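Local coordinates for protein methyltransferase (Pectobacterium atrosepticum SCRI1043, PDB 2P7I) that probably transfers methyl groups from S-adenosylmethionine to a still unidentified substrate, as expected of a class I methyltransferase, at residues Met33-Arg42 and Glu133-Cys141; Phe95-Tyr104 and Leu122-Trp130. All blocks are in the same frame, centred on the assembly; numbering follows the deposited sequence.

Contact 1 (Met33-Arg42 and Glu133-Cys141)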
loop_
_atom_site.group_PDB
_atom_site.type_symbol
_atom_site.label_atom_id
_atom_site.label_comp_id
_atom_site.label_asym_id
_atom_site.label_seq_id
_atom_site.Cartn_x
_atom_site.Cartn_y
_atom_site.Cartn_z
HETATM N N MSE B 33 19.991 8.089 4.122
HETATM C CA MSE B 33 19.942 8.868 2.887
HETATM C C MSE B 33 21.195 8.584 2.036
HETATM O O MSE B 33 21.100 8.367 0.824
HETATM C CB MSE B 33 19.852 10.361 3.218
HETATM C CG MSE B 33 18.450 10.838 3.532
HETATM SE SE MSE B 33 18.533 12.672 4.147
HETATM C CE MSE B 33 16.734 12.804 4.580
ATOM N N VAL B 34 22.374 8.593 2.656
ATOM C CA VAL B 34 23.615 8.260 1.964
ATOM C C VAL B 34 23.554 6.823 1.425
ATOM O O VAL B 34 23.919 6.591 0.286
ATOM C CB VAL B 34 24.861 8.514 2.856
ATOM C CG1 VAL B 34 26.136 8.031 2.165
ATOM C CG2 VAL B 34 24.968 9.995 3.159
ATOM N N ARG B 35 23.075 5.868 2.218
ATOM C CA ARG B 35 22.829 4.498 1.716
ATOM C C ARG B 35 21.940 4.515 0.452
ATOM O O ARG B 35 22.245 3.870 -0.531
ATOM C CB ARG B 35 22.209 3.579 2.801
ATOM C CG ARG B 35 23.164 2.528 3.419
ATOM C CD ARG B 35 22.444 1.584 4.467
ATOM N NE ARG B 35 21.887 0.303 3.954
ATOM C CZ ARG B 35 21.269 -0.618 4.720
ATOM N NH1 ARG B 35 21.089 -0.399 6.017
ATOM N NH2 ARG B 35 20.792 -1.757 4.205
ATOM N N ALA B 36 20.823 5.228 0.518
ATOM C CA ALA B 36 19.851 5.303 -0.571
ATOM C C ALA B 36 20.475 5.865 -1.852
ATOM O O ALA B 36 20.147 5.447 -2.956
ATOM C CB ALA B 36 18.670 6.162 -0.129
ATOM N N PHE B 37 21.355 6.836 -1.687
ATOM C CA PHE B 37 21.985 7.514 -2.834
ATOM C C PHE B 37 23.101 6.697 -3.488
ATOM O O PHE B 37 23.352 6.816 -4.683
ATOM C CB PHE B 37 22.634 8.815 -2.369
ATOM C CG PHE B 37 21.684 9.880 -1.871
ATOM C CD1 PHE B 37 20.306 9.753 -1.951
ATOM C CD2 PHE B 37 22.210 11.063 -1.341
ATOM C CE1 PHE B 37 19.462 10.760 -1.504
ATOM C CE2 PHE B 37 21.372 12.103 -0.898
ATOM C CZ PHE B 37 20.005 11.943 -0.955
ATOM N N THR B 38 23.792 5.901 -2.680
ATOM C CA THR B 38 25.070 5.296 -3.077
ATOM C C THR B 38 25.048 4.541 -4.411
ATOM O O THR B 38 25.922 4.755 -5.234
ATOM C CB THR B 38 25.645 4.437 -1.950
ATOM O OG1 THR B 38 26.035 5.309 -0.878
ATOM C CG2 THR B 38 26.886 3.678 -2.423
ATOM N N PRO B 39 24.041 3.689 -4.653
ATOM C CA PRO B 39 24.023 2.962 -5.910
ATOM C C PRO B 39 23.882 3.840 -7.169
ATOM O O PRO B 39 24.164 3.379 -8.279
ATOM C CB PRO B 39 22.797 2.053 -5.791
ATOM C CG PRO B 39 22.374 2.118 -4.400
ATOM C CD PRO B 39 22.901 3.349 -3.791
ATOM N N PHE B 40 23.418 5.069 -6.992
ATOM C CA PHE B 40 23.149 5.966 -8.105
ATOM C C PHE B 40 24.220 7.008 -8.367
ATOM O O PHE B 40 24.166 7.680 -9.409
ATOM C CB PHE B 40 21.841 6.728 -7.863
ATOM C CG PHE B 40 20.643 5.846 -7.676
ATOM C CD1 PHE B 40 20.219 5.037 -8.715
ATOM C CD2 PHE B 40 19.915 5.848 -6.479
ATOM C CE1 PHE B 40 19.089 4.239 -8.588
ATOM C CE2 PHE B 40 18.797 5.059 -6.335
ATOM C CZ PHE B 40 18.376 4.254 -7.384
ATOM N N PHE B 41 25.153 7.185 -7.435
ATOM C CA PHE B 41 26.202 8.192 -7.571
ATOM C C PHE B 41 26.938 8.022 -8.890
ATOM O O PHE B 41 27.209 6.898 -9.323
ATOM C CB PHE B 41 27.215 8.121 -6.438
ATOM C CG PHE B 41 26.783 8.769 -5.134
ATOM C CD1 PHE B 41 26.052 9.952 -5.093
ATOM C CD2 PHE B 41 27.196 8.215 -3.926
ATOM C CE1 PHE B 41 25.715 10.550 -3.864
ATOM C CE2 PHE B 41 26.852 8.784 -2.716
ATOM C CZ PHE B 41 26.110 9.950 -2.675
ATOM N N ARG B 42 27.197 9.154 -9.541
ATOM C CA ARG B 42 28.014 9.218 -10.742
ATOM C C ARG B 42 29.456 9.543 -10.387
ATOM O O ARG B 42 29.716 10.291 -9.446
ATOM C CB ARG B 42 27.531 10.362 -11.625
ATOM C CG ARG B 42 26.092 10.326 -12.027
ATOM C CD ARG B 42 25.900 9.419 -13.180
ATOM N NE ARG B 42 26.751 9.881 -14.254
ATOM C CZ ARG B 42 27.225 9.121 -15.228
ATOM N NH1 ARG B 42 26.906 7.829 -15.300
ATOM N NH2 ARG B 42 28.024 9.666 -16.140
ATOM N N GLU B 133 26.101 16.939 -18.241
ATOM C CA GLU B 133 25.552 15.869 -19.062
ATOM C C GLU B 133 25.786 14.551 -18.336
ATOM O O GLU B 133 26.903 14.270 -17.852
ATOM C CB GLU B 133 26.202 15.856 -20.457
ATOM C CG GLU B 133 25.940 17.162 -21.276
ATOM C CD GLU B 133 24.446 17.432 -21.527
ATOM O OE1 GLU B 133 23.686 16.438 -21.656
ATOM O OE2 GLU B 133 24.034 18.623 -21.605
ATOM N N GLY B 134 24.728 13.751 -18.226
ATOM C CA GLY B 134 24.763 12.502 -17.467
ATOM C C GLY B 134 24.625 12.687 -15.970
ATOM O O GLY B 134 24.608 11.719 -15.229
ATOM N N GLY B 135 24.559 13.938 -15.526
ATOM C CA GLY B 135 24.511 14.242 -14.109
ATOM C C GLY B 135 23.174 13.864 -13.485
ATOM O O GLY B 135 22.164 13.757 -14.168
ATOM N N ARG B 136 23.194 13.651 -12.176
ATOM C CA ARG B 136 22.022 13.235 -11.437
ATOM C C ARG B 136 21.730 14.170 -10.261
ATOM O O ARG B 136 22.625 14.537 -9.526
ATOM C CB ARG B 136 22.207 11.793 -10.955
ATOM C CG ARG B 136 22.124 10.803 -12.123
ATOM C CD ARG B 136 22.423 9.391 -11.705
ATOM N NE ARG B 136 22.491 8.526 -12.882
ATOM C CZ ARG B 136 22.795 7.243 -12.844
ATOM N NH1 ARG B 136 23.057 6.666 -11.697
ATOM N NH2 ARG B 136 22.860 6.546 -13.969
ATOM N N LEU B 137 20.438 14.479 -10.092
ATOM C CA LEU B 137 19.914 15.185 -8.970
ATOM C C LEU B 137 19.312 14.189 -8.008
ATOM O O LEU B 137 18.545 13.272 -8.432
ATOM C CB LEU B 137 18.846 16.202 -9.421
ATOM C CG LEU B 137 18.047 16.859 -8.279
ATOM C CD1 LEU B 137 18.934 17.806 -7.349
ATOM C CD2 LEU B 137 16.810 17.554 -8.835
ATOM N N PHE B 138 19.730 14.350 -6.744
ATOM C CA PHE B 138 19.231 13.593 -5.607
ATOM C C PHE B 138 18.306 14.479 -4.817
ATOM O O PHE B 138 18.740 15.258 -3.941
ATOM C CB PHE B 138 20.386 13.103 -4.769
ATOM C CG PHE B 138 21.291 12.176 -5.512
ATOM C CD1 PHE B 138 22.213 12.677 -6.429
ATOM C CD2 PHE B 138 21.226 10.800 -5.294
ATOM C CE1 PHE B 138 23.028 11.822 -7.161
ATOM C CE2 PHE B 138 22.048 9.932 -5.987
ATOM C CZ PHE B 138 22.943 10.434 -6.944
ATOM N N LEU B 139 17.022 14.320 -5.096
ATOM C CA LEU B 139 15.972 15.180 -4.571
ATOM C C LEU B 139 15.188 14.493 -3.461
ATOM O O LEU B 139 14.485 13.544 -3.698
ATOM C CB LEU B 139 14.994 15.597 -5.702
ATOM C CG LEU B 139 13.804 16.465 -5.313
ATOM C CD1 LEU B 139 14.281 17.812 -4.703
ATOM C CD2 LEU B 139 12.936 16.744 -6.568
ATOM N N VAL B 140 15.327 14.992 -2.241
ATOM C CA VAL B 140 14.706 14.306 -1.082
ATOM C C VAL B 140 13.957 15.328 -0.250
ATOM O O VAL B 140 14.497 16.335 0.082
ATOM C CB VAL B 140 15.726 13.535 -0.212
ATOM C CG1 VAL B 140 15.040 12.869 0.974
ATOM C CG2 VAL B 140 16.471 12.482 -1.035
ATOM N N CYS B 141 12.705 15.016 0.103
ATOM C CA CYS B 141 11.904 15.859 0.966
ATOM C C CYS B 141 11.160 15.029 2.011
ATOM O O CYS B 141 10.873 13.840 1.785
ATOM C CB CYS B 141 10.854 16.580 0.125
ATOM S SG CYS B 141 11.523 17.820 -1.005
HETATM O O HOH W 1 24.671 3.768 -11.008
#
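Phe138 pushes its ring from the strand into a hollow formed by Phe37, the CB of Phe40 and Phe41. Its CD2 lies 3.6 Å from CG of Phe37, while CB of Phe138 sits almost squarely over the Phe37 ring, 11° off the normal, a CH-pi contact. The two rings meet obliquely, and with Phe41 they form an aromatic cluster. At its outer end, CZ of Phe138 comes 3.7 Å from CD1 of Phe41, whose CE1 overhangs one face of the Phe138 ring near its rim. The Phe37 ring is sandwiched: Met33 O lies over one face and Phe138 CD2 over the other. Val140 closes its edge in the ring plane, CG2 to Phe37 CE1 being 3.5 Å; the other branch, CG1, meets CE of selenomethionine Met33.

Polar groups meet farther along, at Phe40 and Arg42. Arg136, extended from CG to NE, reaches Phe40 O through NH1 (2.7 Å, N-H...O 139°), the donor tilted out of the carbonyl plane. Arg42 folds back, bent at chi2 and chi3, to lay its CD over one face of the Arg136 guanidinium, toward the rim, 3.5 Å from Arg136 NE. Arg136 NH1 also bonds Pro39 O of the second subunit, whose Phe40 meets Phe40 here, so this end of the contact adjoins a subunit interface.

The axes of helix 33-37 and strand 135-141 run 10.7 Å apart at 144°, the aromatic layer filling the gap: a helix packed on the central sheet, as in the Rossmann-like fold of class I methyltransferases.

Contact 2 (Phe95-Tyr104 and Leu122-Trp130)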
loop_
_atom_site.group_PDB
_atom_site.type_symbol
_atom_site.label_atom_id
_atom_site.label_comp_id
_atom_site.label_asym_id
_atom_site.label_seq_id
_atom_site.Cartn_x
_atom_site.Cartn_y
_atom_site.Cartn_z
ATOM N N PHE B 95 20.223 30.744 -3.700
ATOM C CA PHE B 95 20.271 29.943 -4.900
ATOM C C PHE B 95 20.007 30.764 -6.160
ATOM O O PHE B 95 20.624 30.543 -7.201
ATOM C CB PHE B 95 19.278 28.781 -4.808
ATOM C CG PHE B 95 19.521 27.836 -3.639
ATOM C CD1 PHE B 95 20.772 27.319 -3.374
ATOM C CD2 PHE B 95 18.479 27.434 -2.834
ATOM C CE1 PHE B 95 20.976 26.430 -2.302
ATOM C CE2 PHE B 95 18.674 26.550 -1.790
ATOM C CZ PHE B 95 19.923 26.054 -1.518
ATOM N N GLU B 96 19.097 31.724 -6.067
ATOM C CA GLU B 96 18.696 32.486 -7.244
ATOM C C GLU B 96 19.812 33.386 -7.767
ATOM O O GLU B 96 19.806 33.711 -8.952
ATOM C CB GLU B 96 17.431 33.300 -6.974
ATOM C CG GLU B 96 17.509 34.172 -5.726
ATOM C CD GLU B 96 16.975 33.487 -4.467
ATOM O OE1 GLU B 96 17.257 32.284 -4.227
ATOM O OE2 GLU B 96 16.262 34.168 -3.708
ATOM N N ASP B 97 20.758 33.758 -6.901
ATOM C CA ASP B 97 21.900 34.622 -7.273
ATOM C C ASP B 97 23.186 33.861 -7.561
ATOM O O ASP B 97 24.168 34.456 -7.983
ATOM C CB ASP B 97 22.255 35.602 -6.137
ATOM C CG ASP B 97 21.058 36.346 -5.585
ATOM O OD1 ASP B 97 20.176 36.761 -6.373
ATOM O OD2 ASP B 97 21.013 36.523 -4.346
ATOM N N ALA B 98 23.207 32.569 -7.282
ATOM C CA ALA B 98 24.430 31.794 -7.300
ATOM C C ALA B 98 24.977 31.648 -8.717
ATOM O O ALA B 98 24.269 31.265 -9.656
ATOM C CB ALA B 98 24.198 30.418 -6.664
ATOM N N GLN B 99 26.255 31.968 -8.859
ATOM C CA GLN B 99 26.952 31.826 -10.119
ATOM C C GLN B 99 27.997 30.756 -9.895
ATOM O O GLN B 99 28.977 30.986 -9.204
ATOM C CB GLN B 99 27.617 33.147 -10.490
ATOM C CG GLN B 99 26.635 34.291 -10.671
ATOM C CD GLN B 99 26.026 34.318 -12.066
ATOM O OE1 GLN B 99 26.624 34.873 -12.995
ATOM N NE2 GLN B 99 24.830 33.729 -12.220
ATOM N N LEU B 100 27.788 29.578 -10.460
ATOM C CA LEU B 100 28.696 28.474 -10.203
ATOM C C LEU B 100 29.691 28.356 -11.341
ATOM O O LEU B 100 29.349 28.596 -12.493
ATOM C CB LEU B 100 27.923 27.164 -10.009
ATOM C CG LEU B 100 26.886 27.262 -8.887
ATOM C CD1 LEU B 100 26.234 25.895 -8.613
ATOM C CD2 LEU B 100 27.518 27.855 -7.646
ATOM N N PRO B 101 30.918 27.953 -11.027
ATOM C CA PRO B 101 31.984 27.933 -12.019
ATOM C C PRO B 101 31.915 26.803 -13.017
ATOM O O PRO B 101 32.644 26.815 -13.993
ATOM C CB PRO B 101 33.240 27.771 -11.161
ATOM C CG PRO B 101 32.789 27.045 -9.955
ATOM C CD PRO B 101 31.389 27.535 -9.694
ATOM N N ARG B 102 31.023 25.855 -12.793
ATOM C CA ARG B 102 31.135 24.542 -13.387
ATOM C C ARG B 102 29.743 23.906 -13.429
ATOM O O ARG B 102 28.808 24.451 -12.862
ATOM C CB ARG B 102 32.050 23.741 -12.467
ATOM C CG ARG B 102 32.804 22.600 -13.101
ATOM C CD ARG B 102 34.158 22.386 -12.390
ATOM N NE ARG B 102 34.052 22.467 -10.919
ATOM C CZ ARG B 102 34.306 21.469 -10.062
ATOM N NH1 ARG B 102 34.717 20.278 -10.484
ATOM N NH2 ARG B 102 34.164 21.670 -8.756
ATOM N N ARG B 103 29.619 22.777 -14.119
ATOM C CA ARG B 103 28.473 21.902 -13.982
ATOM C C ARG B 103 28.875 20.668 -13.162
ATOM O O ARG B 103 30.065 20.383 -12.989
ATOM C CB ARG B 103 27.925 21.503 -15.343
ATOM C CG ARG B 103 27.197 22.639 -16.047
ATOM C CD ARG B 103 26.583 22.178 -17.336
ATOM N NE ARG B 103 25.392 22.974 -17.689
ATOM C CZ ARG B 103 25.412 24.102 -18.403
ATOM N NH1 ARG B 103 26.551 24.621 -18.841
ATOM N NH2 ARG B 103 24.288 24.742 -18.663
ATOM N N TYR B 104 27.872 19.943 -12.657
ATOM C CA TYR B 104 28.094 18.926 -11.634
ATOM C C TYR B 104 27.474 17.575 -11.985
ATOM O O TYR B 104 26.349 17.481 -12.538
ATOM C CB TYR B 104 27.591 19.427 -10.282
ATOM C CG TYR B 104 28.265 20.729 -9.927
ATOM C CD1 TYR B 104 27.768 21.929 -10.412
ATOM C CD2 TYR B 104 29.449 20.757 -9.186
ATOM C CE1 TYR B 104 28.389 23.129 -10.115
ATOM C CE2 TYR B 104 30.092 21.962 -8.897
ATOM C CZ TYR B 104 29.540 23.147 -9.372
ATOM O OH TYR B 104 30.139 24.372 -9.126
ATOM N N LEU B 122 13.871 26.799 -8.845
ATOM C CA LEU B 122 15.119 26.224 -8.354
ATOM C C LEU B 122 15.463 24.946 -9.088
ATOM O O LEU B 122 16.600 24.769 -9.531
ATOM C CB LEU B 122 15.054 25.977 -6.829
ATOM C CG LEU B 122 16.259 25.248 -6.183
ATOM C CD1 LEU B 122 17.602 25.980 -6.411
ATOM C CD2 LEU B 122 16.093 25.006 -4.656
ATOM N N LEU B 123 14.474 24.081 -9.274
ATOM C CA LEU B 123 14.699 22.820 -9.957
ATOM C C LEU B 123 15.076 23.087 -11.423
ATOM O O LEU B 123 15.822 22.334 -12.033
ATOM C CB LEU B 123 13.463 21.924 -9.840
ATOM C CG LEU B 123 13.129 21.445 -8.431
ATOM C CD1 LEU B 123 11.766 20.753 -8.454
ATOM C CD2 LEU B 123 14.232 20.556 -7.881
ATOM N N LYS B 124 14.547 24.170 -11.976
ATOM C CA LYS B 124 14.835 24.570 -13.352
ATOM C C LYS B 124 16.293 25.059 -13.497
ATOM O O LYS B 124 16.962 24.735 -14.465
ATOM C CB LYS B 124 13.816 25.606 -13.832
ATOM C CG LYS B 124 13.992 25.998 -15.272
ATOM C CD LYS B 124 12.986 27.050 -15.793
ATOM C CE LYS B 124 13.141 27.271 -17.276
ATOM N NZ LYS B 124 12.176 28.320 -17.713
ATOM N N ARG B 125 16.795 25.818 -12.532
ATOM C CA ARG B 125 18.207 26.173 -12.535
ATOM C C ARG B 125 19.060 24.922 -12.470
ATOM O O ARG B 125 20.068 24.786 -13.172
ATOM C CB ARG B 125 18.567 27.037 -11.343
ATOM C CG ARG B 125 18.085 28.445 -11.387
ATOM C CD ARG B 125 19.079 29.369 -10.669
ATOM N NE ARG B 125 20.262 29.566 -11.498
ATOM C CZ ARG B 125 21.297 30.327 -11.161
ATOM N NH1 ARG B 125 21.314 30.972 -10.005
ATOM N NH2 ARG B 125 22.332 30.431 -11.981
ATOM N N ILE B 126 18.645 23.975 -11.640
ATOM C CA ILE B 126 19.397 22.753 -11.505
ATOM C C ILE B 126 19.434 22.051 -12.865
ATOM O O ILE B 126 20.493 21.599 -13.305
ATOM C CB ILE B 126 18.801 21.832 -10.449
ATOM C CG1 ILE B 126 19.000 22.409 -9.056
ATOM C CG2 ILE B 126 19.412 20.453 -10.531
ATOM C CD1 ILE B 126 18.221 21.579 -7.956
ATOM N N ASN B 127 18.292 21.983 -13.549
ATOM C CA ASN B 127 18.234 21.292 -14.816
ATOM C C ASN B 127 19.052 22.018 -15.863
ATOM O O ASN B 127 19.860 21.405 -16.563
ATOM C CB ASN B 127 16.792 21.190 -15.312
ATOM C CG ASN B 127 16.659 20.298 -16.535
ATOM O OD1 ASN B 127 16.685 19.082 -16.411
ATOM N ND2 ASN B 127 16.572 20.905 -17.725
ATOM N N ASP B 128 18.840 23.332 -15.966
ATOM C CA ASP B 128 19.336 24.099 -17.087
ATOM C C ASP B 128 20.756 24.619 -16.931
ATOM O O ASP B 128 21.478 24.784 -17.913
ATOM C CB ASP B 128 18.427 25.307 -17.339
ATOM C CG ASP B 128 17.053 24.931 -17.843
ATOM O OD1 ASP B 128 16.741 23.745 -17.989
ATOM O OD2 ASP B 128 16.282 25.858 -18.092
ATOM N N ASP B 129 21.140 24.947 -15.706
ATOM C CA ASP B 129 22.419 25.618 -15.444
ATOM C C ASP B 129 23.453 24.704 -14.800
ATOM O O ASP B 129 24.652 24.832 -15.064
ATOM C CB ASP B 129 22.172 26.779 -14.515
ATOM C CG ASP B 129 21.391 27.885 -15.164
ATOM O OD1 ASP B 129 21.258 27.857 -16.400
ATOM O OD2 ASP B 129 20.922 28.775 -14.427
ATOM N N TRP B 130 23.010 23.778 -13.963
ATOM C CA TRP B 130 23.953 23.103 -13.071
ATOM C C TRP B 130 24.215 21.630 -13.318
ATOM O O TRP B 130 25.335 21.199 -13.083
ATOM C CB TRP B 130 23.565 23.349 -11.610
ATOM C CG TRP B 130 23.603 24.811 -11.229
ATOM C CD1 TRP B 130 24.374 25.781 -11.765
ATOM C CD2 TRP B 130 22.823 25.428 -10.201
ATOM N NE1 TRP B 130 24.137 26.982 -11.128
ATOM C CE2 TRP B 130 23.197 26.782 -10.152
ATOM C CE3 TRP B 130 21.890 24.947 -9.274
ATOM C CZ2 TRP B 130 22.627 27.670 -9.258
ATOM C CZ3 TRP B 130 21.342 25.812 -8.375
ATOM C CH2 TRP B 130 21.722 27.170 -8.362
HETATM O O HOH W 2 25.601 29.194 -12.506
HETATM O O HOH W 3 22.678 21.786 -17.053
#
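Tyr104 N donates to Trp130 O (2.9 Å, N-H...O 151°), joining the incoming end of strand 104-110 to the last residue of helix 122-130. The backbones are closest here, with CA of Arg103 4.8 Å from CA of Trp130, whereas CA of Phe95 and CA of Leu122 stand 7.2 Å apart. Between these ends the loop 95-104 arches over the side chains of the helix, whose final turn widens to a pi-type at 126-130.

Trp130 fills the arch. CD1 of Leu100 rests over the five-membered ring, 3.5 Å from its centroid and 11° off the normal, a CH-pi contact, while a water joins NE1 to Leu100 N. This loop and helix border the parallel strands of the Rossmann-like methyltransferase sheet; Leu100 and Phe95 also touch Val70 of strand 67-71.

Trp130 points CZ2 at the centre of one face of the Arg125 guanidinium. Bends at chi2 and chi3 of Arg125 bring its NH1 to Ala98 O (3.0 Å), in the carbonyl plane on a lone pair, and, weakly, to Phe95 O. From the other side, Asp129 OD2 receives both NE and NH2 of Arg125, side-on, a salt bridge that should fix the guanidinium's rotation. Arg103, extended from CG to NE, passes its guanidinium face under Asp129 O and sends NH2 to Asp128 O (2.9 Å), which lies near the guanidinium plane. At the opposite end, Leu122 CD1 packs against Phe95 CB at 3.6 Å.

How the contacts relate
Both contacts belong to one methyltransferase domain, with centres about 17 Å apart. Along the chain, residues 33-42 come first, then both segments of contact 2, and finally 133-141, so contact 2 is formed entirely by residues lying between the two partners of contact 1. Strand 135-142, part of contact 1, is what brings the two together: its Phe138 and Val140 face helix 24-37, whereas Leu137 and Leu139 pack on helix 119-130 of contact 2, Leu137 CD1 lying 3.9 Å from Ile126 CD1. Helices 24-37 and 119-130 therefore lie on different faces of the seven-stranded mixed sheet, the layered alpha/beta/alpha architecture consistent with a class I S-adenosylmethionine-dependent enzyme.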